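Local coordinates for protein globin (Chloroflexus aurantiacus, PDB 5D1V) that binds heme as a group II truncated hemoglobin of a thermophilic phototrophic bacterium and probably carries or binds oxygen, at residues Met73-Ala76 with Pro77-Ile80; Val108-Asn111 with Tyr112-Ala116. All coordinates share one frame; numbering follows the deposited sequence.

Contact 1: Met73-Ala76 with Pro77-Ile80; sequences MRHA and PFPI. With HEM (protoporphyrin IX containing Fe), chain C.
His75 and Phe78 meet round a tight turn that follows helix 71-74, and both rings reach down to the same side of the heme. The polar frame is backbone: Phe78 N donates to His75 O at 3.0 Å, closing a type I beta turn whose two middle residues are Ala76 and Pro77. The bond is fairly straight at hydrogen (161°), but the donor stands above the carbonyl plane. Pro77, which has no N-H to give, sets its CD 3.2 Å from Arg74 O.

His75 NE2 binds the heme iron at 2.1 Å, and a water occupies the other axial position at 2.2 Å. Behind the metal, ND1 of the imidazole is hydrogen-bonded to Leu71 O, four residues back; this second-shell bond fixes the rotation of the ring and would be expected to make the ligand more electron-rich.

Aromatic and apolar side chains flank this ligand. The Phe78 edge turns toward the His75 face in an offset edge-to-face pair, planes at 87°, while heme methyl CMD lies over the centre of the Phe78 ring. Phe78 CE2 approaches pyrrole carbon C2D to 3.4 Å. Ile80, its CG1 placed beside the backbone N (chi1 -63°), brings CD1 to the edge of the imidazole and 3.8 Å from heme C3C.

Charge enters through Arg74, whose extended chain sets one guanidinium face over propionate oxygen O2A, offset toward the rim; its NE and NH2 are bonded instead to the carbonyls of Pro69, Arg66 and His68. A histidine bound to iron and braced by a backbone carbonyl is the proximal heme site of the globin fold.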
ATOM      1  N   MET A  73     -10.016 -17.186  16.581  1.00 13.08           N
ATOM      2  CA  MET A  73      -9.728 -18.448  17.243  1.00 12.98           C
ATOM      3  C   MET A  73      -8.909 -19.357  16.316  1.00 12.95           C
ATOM      4  O   MET A  73      -7.941 -19.995  16.763  1.00 15.13           O
ATOM      5  CB  MET A  73     -11.032 -19.138  17.676  1.00 14.16           C
ATOM      6  CG  MET A  73     -10.837 -20.518  18.245  1.00 28.82           C
ATOM      7  SD  MET A  73     -12.419 -21.380  18.401  1.00 34.43           S
ATOM      8  CE  MET A  73     -12.447 -22.289  16.836  1.00 32.64           C
ATOM      9  N   ARG A  74      -9.258 -19.396  15.031  1.00 11.71           N
ATOM     10  CA  ARG A  74      -8.596 -20.328  14.128  1.00 12.68           C
ATOM     11  C   ARG A  74      -7.180 -19.900  13.825  1.00 13.77           C
ATOM     12  O   ARG A  74      -6.367 -20.732  13.417  1.00 15.73           O
ATOM     13  CB  ARG A  74      -9.355 -20.478  12.812  1.00 13.40           C
ATOM     14  CG  ARG A  74     -10.685 -21.178  12.888  1.00 14.21           C
ATOM     15  CD  ARG A  74     -11.251 -21.306  11.483  1.00 19.21           C
ATOM     16  NE  ARG A  74     -12.677 -21.592  11.472  1.00 23.32           N
ATOM     17  CZ  ARG A  74     -13.193 -22.809  11.418  1.00 16.70           C
ATOM     18  NH1 ARG A  74     -12.415 -23.881  11.371  1.00 18.95           N
ATOM     19  NH2 ARG A  74     -14.495 -22.949  11.407  1.00 15.55           N
ATOM     20  N   HIS A  75      -6.866 -18.619  14.023  1.00  9.08           N
ATOM     21  CA  HIS A  75      -5.526 -18.136  13.726  1.00  9.76           C
ATOM     22  C   HIS A  75      -4.621 -18.150  14.963  1.00 11.99           C
ATOM     23  O   HIS A  75      -3.445 -17.852  14.859  1.00  9.72           O
ATOM     24  CB  HIS A  75      -5.561 -16.726  13.130  1.00 10.33           C
ATOM     25  CG  HIS A  75      -6.044 -16.686  11.723  1.00  9.30           C
ATOM     26  ND1 HIS A  75      -7.369 -16.902  11.377  1.00  7.42           N
ATOM     27  CD2 HIS A  75      -5.383 -16.474  10.560  1.00 10.22           C
ATOM     28  CE1 HIS A  75      -7.491 -16.785  10.060  1.00  7.99           C
ATOM     29  NE2 HIS A  75      -6.303 -16.547   9.553  1.00  8.29           N
ATOM     30  N   ALA A  76      -5.166 -18.542  16.113  1.00 13.20           N
ATOM     31  CA  ALA A  76      -4.384 -18.611  17.347  1.00 11.46           C
ATOM     32  C   ALA A  76      -3.102 -19.459  17.210  1.00 14.00           C
ATOM     33  O   ALA A  76      -2.108 -19.175  17.891  1.00 13.87           O
ATOM     34  CB  ALA A  76      -5.261 -19.167  18.487  1.00 13.30           C
ATOM     35  N   PRO A  77      -3.124 -20.529  16.391  1.00 13.97           N
ATOM     36  CA  PRO A  77      -1.887 -21.346  16.340  1.00 11.73           C
ATOM     37  C   PRO A  77      -0.712 -20.677  15.630  1.00 13.80           C
ATOM     38  O   PRO A  77       0.416 -21.188  15.744  1.00 12.94           O
ATOM     39  CB  PRO A  77      -2.322 -22.607  15.577  1.00 12.35           C
ATOM     40  CG  PRO A  77      -3.777 -22.685  15.778  1.00 15.87           C
ATOM     41  CD  PRO A  77      -4.259 -21.242  15.790  1.00 14.44           C
ATOM     42  N   PHE A  78      -0.961 -19.557  14.951  1.00 10.48           N
ATOM     43  CA  PHE A  78       0.028 -18.866  14.108  1.00 10.31           C
ATOM     44  C   PHE A  78       0.512 -17.604  14.821  1.00 11.72           C
ATOM     45  O   PHE A  78      -0.296 -16.719  15.110  1.00 13.74           O
ATOM     46  CB  PHE A  78      -0.579 -18.495  12.759  1.00 10.83           C
ATOM     47  CG  PHE A  78      -1.399 -19.587  12.166  1.00 10.11           C
ATOM     48  CD1 PHE A  78      -0.886 -20.876  12.067  1.00  9.72           C
ATOM     49  CD2 PHE A  78      -2.696 -19.352  11.723  1.00 13.36           C
ATOM     50  CE1 PHE A  78      -1.655 -21.914  11.550  1.00 15.13           C
ATOM     51  CE2 PHE A  78      -3.460 -20.379  11.211  1.00 14.28           C
ATOM     52  CZ  PHE A  78      -2.941 -21.673  11.133  1.00 11.57           C
ATOM     53  N   PRO A  79       1.821 -17.497  15.089  1.00 10.18           N
ATOM     54  CA  PRO A  79       2.276 -16.230  15.692  1.00 10.84           C
ATOM     55  C   PRO A  79       2.167 -15.075  14.697  1.00 13.57           C
ATOM     56  O   PRO A  79       2.895 -15.054  13.689  1.00 11.67           O
ATOM     57  CB  PRO A  79       3.734 -16.507  16.062  1.00 13.74           C
ATOM     58  CG  PRO A  79       3.833 -18.001  16.150  1.00 23.25           C
ATOM     59  CD  PRO A  79       2.863 -18.540  15.148  1.00 10.95           C
ATOM     60  N   ILE A  80       1.249 -14.148  14.956  1.00 12.50           N
ATOM     61  CA  ILE A  80       0.935 -13.096  13.989  1.00  9.83           C
ATOM     62  C   ILE A  80       1.164 -11.771  14.645  1.00  8.58           C
ATOM     63  O   ILE A  80       0.456 -11.403  15.584  1.00 10.33           O
ATOM     64  CB  ILE A  80      -0.494 -13.192  13.487  1.00 11.32           C
ATOM     65  CG1 ILE A  80      -0.697 -14.498  12.733  1.00 11.66           C
ATOM     66  CG2 ILE A  80      -0.807 -12.026  12.572  1.00 13.62           C
ATOM     67  CD1 ILE A  80      -2.158 -14.729  12.358  1.00 13.43           C
TER
HETATM   68  CHA HEM C 201      -6.600 -19.770   7.397  1.00 10.28           C
HETATM   69  CHB HEM C 201      -9.053 -15.677   6.485  1.00 11.58           C
HETATM   70  CHC HEM C 201      -5.285 -13.087   8.185  1.00 11.04           C
HETATM   71  CHD HEM C 201      -2.600 -17.119   7.932  1.00 11.20           C
HETATM   72  C1A HEM C 201      -7.603 -18.901   7.052  1.00 11.53           C
HETATM   73  C2A HEM C 201      -8.967 -19.265   6.707  1.00 12.40           C
HETATM   74  C3A HEM C 201      -9.643 -18.132   6.466  1.00 11.45           C
HETATM   75  C4A HEM C 201      -8.725 -17.010   6.653  1.00  9.78           C
HETATM   76  CMA HEM C 201     -11.128 -17.908   6.042  1.00 11.11           C
HETATM   77  CAA HEM C 201      -9.495 -20.716   6.663  1.00 12.25           C
HETATM   78  CBA HEM C 201     -10.300 -20.928   7.955  1.00 14.95           C
HETATM   79  CGA HEM C 201     -10.681 -22.395   8.051  1.00 17.51           C
HETATM   80  O1A HEM C 201      -9.786 -23.250   8.252  1.00 29.44           O
HETATM   81  O2A HEM C 201     -11.882 -22.719   7.942  1.00 13.29           O
HETATM   82  C1B HEM C 201      -8.253 -14.615   6.881  1.00 10.49           C
HETATM   83  C2B HEM C 201      -8.621 -13.216   6.889  1.00  7.91           C
HETATM   84  C3B HEM C 201      -7.567 -12.526   7.381  1.00  9.98           C
HETATM   85  C4B HEM C 201      -6.512 -13.444   7.661  1.00 11.84           C
HETATM   86  CMB HEM C 201      -9.990 -12.672   6.415  1.00 10.39           C
HETATM   87  CAB HEM C 201      -7.361 -11.014   7.614  1.00 13.51           C
HETATM   88  CBB HEM C 201      -8.192 -10.155   7.021  1.00 24.84           C
HETATM   89  C1C HEM C 201      -4.206 -13.935   8.247  1.00  7.48           C
HETATM   90  C2C HEM C 201      -2.839 -13.574   8.592  1.00  9.18           C
HETATM   91  C3C HEM C 201      -2.123 -14.725   8.519  1.00 12.62           C
HETATM   92  C4C HEM C 201      -2.983 -15.808   8.108  1.00 11.25           C
HETATM   93  CMC HEM C 201      -2.389 -12.139   8.996  1.00  7.59           C
HETATM   94  CAC HEM C 201      -0.621 -14.907   8.734  1.00 13.37           C
HETATM   95  CBC HEM C 201       0.113 -13.836   8.453  1.00 30.69           C
HETATM   96  C1D HEM C 201      -3.445 -18.201   7.830  1.00  9.72           C
HETATM   97  C2D HEM C 201      -3.073 -19.611   7.888  1.00 11.85           C
HETATM   98  C3D HEM C 201      -4.197 -20.341   7.752  1.00 10.17           C
HETATM   99  C4D HEM C 201      -5.299 -19.413   7.593  1.00  9.52           C
HETATM  100  CMD HEM C 201      -1.644 -20.134   8.096  1.00 10.03           C
HETATM  101  CAD HEM C 201      -4.334 -21.871   7.750  1.00 17.77           C
HETATM  102  CBD HEM C 201      -4.336 -22.331   6.300  1.00 31.62           C
HETATM  103  CGD HEM C 201      -4.509 -23.817   6.187  1.00 26.17           C
HETATM  104  O1D HEM C 201      -4.223 -24.344   5.082  1.00 25.73           O
HETATM  105  O2D HEM C 201      -4.911 -24.465   7.192  1.00 27.56           O
HETATM  106  NA  HEM C 201      -7.501 -17.515   7.024  1.00  9.46           N
HETATM  107  NB  HEM C 201      -6.965 -14.717   7.364  1.00 10.78           N
HETATM  108  NC  HEM C 201      -4.248 -15.293   7.995  1.00 11.14           N
HETATM  109  ND  HEM C 201      -4.802 -18.137   7.654  1.00 12.06           N
HETATM  110 FE   HEM C 201      -5.842 -16.409   7.482  1.00  9.58          FE
HETATM  111  O   HOH W   1      -5.331 -16.408   5.383  1.00 10.82           O

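Contact 2: Val108-Asn111 with Tyr112-Ala116; sequences VMEN and YFRHA. With HEM (protoporphyrin IX containing Fe), chain C.
Glu110 and Arg114, one helical turn apart, run side by side in the same direction and join in a salt bridge on the flank of helix 105-119. A single carboxylate oxygen takes the whole load: Arg114 NE reaches Glu110 OE2 at 2.6 Å on its anti lone pair, while NH2 meets the same oxygen at 2.7 Å from above the carboxylate plane. OE2 lies in the guanidinium plane, though the two flat groups are turned 38° apart. Arg114 is extended from CG to NE, which carries its side-on donor pair back along the helix to Glu110. Arg114 NH2 also bonds Ala29 O of the second subunit.

Tyr112 leaves by another flank. With CG anti to the backbone N (chi1 164°), its ring carries OH to 3.9 Å from heme methyl CMB, and Ala116 CB lies over one ring face, offset toward the rim. The backbone continues regularly beneath, Tyr112 N bonding Val108 O at 3.0 Å.

Phe113 CE2 packs 4.1 Å from Met109 CB, and both side chains touch Leu96 of helix 82-98, while Tyr112 rests on Phe51 of helix 42-55 and stacks with Tyr55 of the same helix.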
ATOM      1  N   VAL A 108     -14.848  -1.576  -0.250  1.00  9.30           N
ATOM      2  CA  VAL A 108     -15.524  -2.229   0.889  1.00 11.19           C
ATOM      3  C   VAL A 108     -14.693  -3.428   1.344  1.00 10.72           C
ATOM      4  O   VAL A 108     -14.467  -3.625   2.534  1.00  7.05           O
ATOM      5  CB  VAL A 108     -16.976  -2.674   0.544  1.00  9.16           C
ATOM      6  CG1 VAL A 108     -17.597  -3.444   1.721  1.00 10.28           C
ATOM      7  CG2 VAL A 108     -17.867  -1.463   0.165  1.00 10.50           C
ATOM      8  N   MET A 109     -14.246  -4.228   0.383  1.00 10.30           N
ATOM      9  CA  MET A 109     -13.432  -5.400   0.652  1.00  7.01           C
ATOM     10  C   MET A 109     -12.108  -5.002   1.320  1.00  6.71           C
ATOM     11  O   MET A 109     -11.720  -5.607   2.317  1.00  8.64           O
ATOM     12  CB  MET A 109     -13.170  -6.172  -0.634  1.00  7.58           C
ATOM     13  CG  MET A 109     -14.423  -6.708  -1.225  1.00  8.10           C
ATOM     14  SD  MET A 109     -14.208  -7.604  -2.782  1.00 12.31           S
ATOM     15  CE  MET A 109     -13.718  -9.174  -2.141  1.00 16.02           C
ATOM     16  N   GLU A 110     -11.456  -3.969   0.800  1.00  8.01           N
ATOM     17  CA  GLU A 110     -10.233  -3.427   1.405  1.00 10.11           C
ATOM     18  C   GLU A 110     -10.477  -2.978   2.844  1.00  8.18           C
ATOM     19  O   GLU A 110      -9.707  -3.296   3.775  1.00 10.00           O
ATOM     20  CB  GLU A 110      -9.692  -2.254   0.576  1.00  9.88           C
ATOM     21  CG  GLU A 110      -8.670  -1.409   1.376  1.00 18.16           C
ATOM     22  CD  GLU A 110      -7.822  -0.519   0.490  1.00 26.27           C
ATOM     23  OE1 GLU A 110      -8.075  -0.516  -0.724  1.00 24.69           O
ATOM     24  OE2 GLU A 110      -6.938   0.189   1.021  1.00 30.55           O
ATOM     25  N   ASN A 111     -11.584  -2.287   3.060  1.00  7.25           N
ATOM     26  CA  ASN A 111     -11.877  -1.782   4.393  1.00  7.26           C
ATOM     27  C   ASN A 111     -12.003  -2.967   5.355  1.00  7.73           C
ATOM     28  O   ASN A 111     -11.470  -2.955   6.462  1.00  9.63           O
ATOM     29  CB  ASN A 111     -13.164  -0.962   4.422  1.00  7.98           C
ATOM     30  CG  ASN A 111     -13.125   0.288   3.532  1.00  9.40           C
ATOM     31  OD1 ASN A 111     -12.050   0.811   3.194  1.00 12.23           O
ATOM     32  ND2 ASN A 111     -14.300   0.816   3.211  1.00  9.99           N
ATOM     33  N   TYR A 112     -12.718  -4.002   4.919  1.00  6.01           N
ATOM     34  CA  TYR A 112     -12.914  -5.163   5.755  1.00  5.54           C
ATOM     35  C   TYR A 112     -11.552  -5.841   6.059  1.00  8.69           C
ATOM     36  O   TYR A 112     -11.242  -6.158   7.219  1.00  8.50           O
ATOM     37  CB  TYR A 112     -13.865  -6.160   5.099  1.00  8.03           C
ATOM     38  CG  TYR A 112     -13.770  -7.505   5.769  1.00 12.66           C
ATOM     39  CD1 TYR A 112     -14.308  -7.704   7.027  1.00 15.55           C
ATOM     40  CD2 TYR A 112     -13.090  -8.546   5.165  1.00 17.76           C
ATOM     41  CE1 TYR A 112     -14.184  -8.928   7.666  1.00 18.89           C
ATOM     42  CE2 TYR A 112     -12.964  -9.774   5.787  1.00 21.84           C
ATOM     43  CZ  TYR A 112     -13.514  -9.960   7.035  1.00 23.47           C
ATOM     44  OH  TYR A 112     -13.357 -11.187   7.649  1.00 23.90           O
ATOM     45  N   PHE A 113     -10.730  -6.022   5.029  1.00  7.57           N
ATOM     46  CA  PHE A 113      -9.450  -6.710   5.182  1.00  7.06           C
ATOM     47  C   PHE A 113      -8.504  -5.960   6.126  1.00  9.17           C
ATOM     48  O   PHE A 113      -7.772  -6.577   6.910  1.00  9.83           O
ATOM     49  CB  PHE A 113      -8.790  -6.897   3.816  1.00  7.74           C
ATOM     50  CG  PHE A 113      -9.442  -7.943   2.949  1.00  8.88           C
ATOM     51  CD1 PHE A 113      -9.862  -9.146   3.473  1.00 12.81           C
ATOM     52  CD2 PHE A 113      -9.641  -7.702   1.598  1.00  6.84           C
ATOM     53  CE1 PHE A 113     -10.452 -10.119   2.656  1.00 14.22           C
ATOM     54  CE2 PHE A 113     -10.227  -8.661   0.784  1.00 11.74           C
ATOM     55  CZ  PHE A 113     -10.632  -9.862   1.314  1.00 14.92           C
ATOM     56  N   ARG A 114      -8.502  -4.638   6.046  1.00  7.71           N
ATOM     57  CA  ARG A 114      -7.572  -3.847   6.854  1.00 11.62           C
ATOM     58  C   ARG A 114      -7.940  -4.024   8.317  1.00 15.11           C
ATOM     59  O   ARG A 114      -7.085  -4.171   9.180  1.00 12.81           O
ATOM     60  CB  ARG A 114      -7.590  -2.366   6.455  1.00  8.20           C
ATOM     61  CG  ARG A 114      -6.896  -2.093   5.131  1.00 14.12           C
ATOM     62  CD  ARG A 114      -6.856  -0.607   4.773  1.00 18.42           C
ATOM     63  NE  ARG A 114      -6.221  -0.324   3.488  1.00 18.13           N
ATOM     64  CZ  ARG A 114      -4.900  -0.204   3.293  1.00 17.95           C
ATOM     65  NH1 ARG A 114      -4.040  -0.377   4.296  1.00 13.88           N
ATOM     66  NH2 ARG A 114      -4.453   0.073   2.079  1.00 23.93           N
ATOM     67  N   HIS A 115      -9.230  -4.043   8.598  1.00 11.69           N
ATOM     68  CA  HIS A 115      -9.686  -4.228   9.964  1.00 10.10           C
ATOM     69  C   HIS A 115      -9.410  -5.650  10.448  1.00 10.58           C
ATOM     70  O   HIS A 115      -8.853  -5.848  11.522  1.00  9.27           O
ATOM     71  CB  HIS A 115     -11.180  -3.916  10.050  1.00  8.20           C
ATOM     72  CG  HIS A 115     -11.725  -3.901  11.445  1.00 10.79           C
ATOM     73  ND1 HIS A 115     -12.144  -5.035  12.100  1.00 20.24           N
ATOM     74  CD2 HIS A 115     -11.941  -2.870  12.293  1.00 13.85           C
ATOM     75  CE1 HIS A 115     -12.598  -4.704  13.299  1.00 15.80           C
ATOM     76  NE2 HIS A 115     -12.486  -3.400  13.438  1.00 21.59           N
ATOM     77  N   ALA A 116      -9.776  -6.635   9.629  1.00  8.76           N
ATOM     78  CA  ALA A 116      -9.653  -8.046   9.992  1.00 10.58           C
ATOM     79  C   ALA A 116      -8.185  -8.454  10.214  1.00  9.21           C
ATOM     80  O   ALA A 116      -7.871  -9.212  11.157  1.00  9.33           O
ATOM     81  CB  ALA A 116     -10.274  -8.889   8.929  1.00  9.06           C
TER
HETATM   82  CHA HEM C 201      -6.600 -19.770   7.397  1.00 10.28           C
HETATM   83  CHB HEM C 201      -9.053 -15.677   6.485  1.00 11.58           C
HETATM   84  CHC HEM C 201      -5.285 -13.087   8.185  1.00 11.04           C
HETATM   85  CHD HEM C 201      -2.600 -17.119   7.932  1.00 11.20           C
HETATM   86  C1A HEM C 201      -7.603 -18.901   7.052  1.00 11.53           C
HETATM   87  C2A HEM C 201      -8.967 -19.265   6.707  1.00 12.40           C
HETATM   88  C3A HEM C 201      -9.643 -18.132   6.466  1.00 11.45           C
HETATM   89  C4A HEM C 201      -8.725 -17.010   6.653  1.00  9.78           C
HETATM   90  CMA HEM C 201     -11.128 -17.908   6.042  1.00 11.11           C
HETATM   91  CAA HEM C 201      -9.495 -20.716   6.663  1.00 12.25           C
HETATM   92  CBA HEM C 201     -10.300 -20.928   7.955  1.00 14.95           C
HETATM   93  CGA HEM C 201     -10.681 -22.395   8.051  1.00 17.51           C
HETATM   94  O1A HEM C 201      -9.786 -23.250   8.252  1.00 29.44           O
HETATM   95  O2A HEM C 201     -11.882 -22.719   7.942  1.00 13.29           O
HETATM   96  C1B HEM C 201      -8.253 -14.615   6.881  1.00 10.49           C
HETATM   97  C2B HEM C 201      -8.621 -13.216   6.889  1.00  7.91           C
HETATM   98  C3B HEM C 201      -7.567 -12.526   7.381  1.00  9.98           C
HETATM   99  C4B HEM C 201      -6.512 -13.444   7.661  1.00 11.84           C
HETATM  100  CMB HEM C 201      -9.990 -12.672   6.415  1.00 10.39           C
HETATM  101  CAB HEM C 201      -7.361 -11.014   7.614  1.00 13.51           C
HETATM  102  CBB HEM C 201      -8.192 -10.155   7.021  1.00 24.84           C
HETATM  103  C1C HEM C 201      -4.206 -13.935   8.247  1.00  7.48           C
HETATM  104  C2C HEM C 201      -2.839 -13.574   8.592  1.00  9.18           C
HETATM  105  C3C HEM C 201      -2.123 -14.725   8.519  1.00 12.62           C
HETATM  106  C4C HEM C 201      -2.983 -15.808   8.108  1.00 11.25           C
HETATM  107  CMC HEM C 201      -2.389 -12.139   8.996  1.00  7.59           C
HETATM  108  CAC HEM C 201      -0.621 -14.907   8.734  1.00 13.37           C
HETATM  109  CBC HEM C 201       0.113 -13.836   8.453  1.00 30.69           C
HETATM  110  C1D HEM C 201      -3.445 -18.201   7.830  1.00  9.72           C
HETATM  111  C2D HEM C 201      -3.073 -19.611   7.888  1.00 11.85           C
HETATM  112  C3D HEM C 201      -4.197 -20.341   7.752  1.00 10.17           C
HETATM  113  C4D HEM C 201      -5.299 -19.413   7.593  1.00  9.52           C
HETATM  114  CMD HEM C 201      -1.644 -20.134   8.096  1.00 10.03           C
HETATM  115  CAD HEM C 201      -4.334 -21.871   7.750  1.00 17.77           C
HETATM  116  CBD HEM C 201      -4.336 -22.331   6.300  1.00 31.62           C
HETATM  117  CGD HEM C 201      -4.509 -23.817   6.187  1.00 26.17           C
HETATM  118  O1D HEM C 201      -4.223 -24.344   5.082  1.00 25.73           O
HETATM  119  O2D HEM C 201      -4.911 -24.465   7.192  1.00 27.56           O
HETATM  120  NA  HEM C 201      -7.501 -17.515   7.024  1.00  9.46           N
HETATM  121  NB  HEM C 201      -6.965 -14.717   7.364  1.00 10.78           N
HETATM  122  NC  HEM C 201      -4.248 -15.293   7.995  1.00 11.14           N
HETATM  123  ND  HEM C 201      -4.802 -18.137   7.654  1.00 12.06           N
HETATM  124 FE   HEM C 201      -5.842 -16.409   7.482  1.00  9.58          FE
HETATM  125  O   HOH W   1      -5.331 -16.408   5.383  1.00 10.82           O

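The two contacts approach one heme from different parts of the globin fold, their nearest atoms about 8 Å apart. Both are partly buried, but contact 1 lies farther out, about 15 Å from the chain centre against 10 Å for contact 2. Where helix 71-74 gives way to a loop, contact 1 depends on a turn and on iron coordination; contact 2 stays within the unbroken helix 105-119, with regular backbone bonds and a salt bridge on the flank that meets the second subunit. At the heme, the former supplies an axial ligand and an aromatic ring beside the porphyrin, the latter mainly apolar contact with peripheral groups.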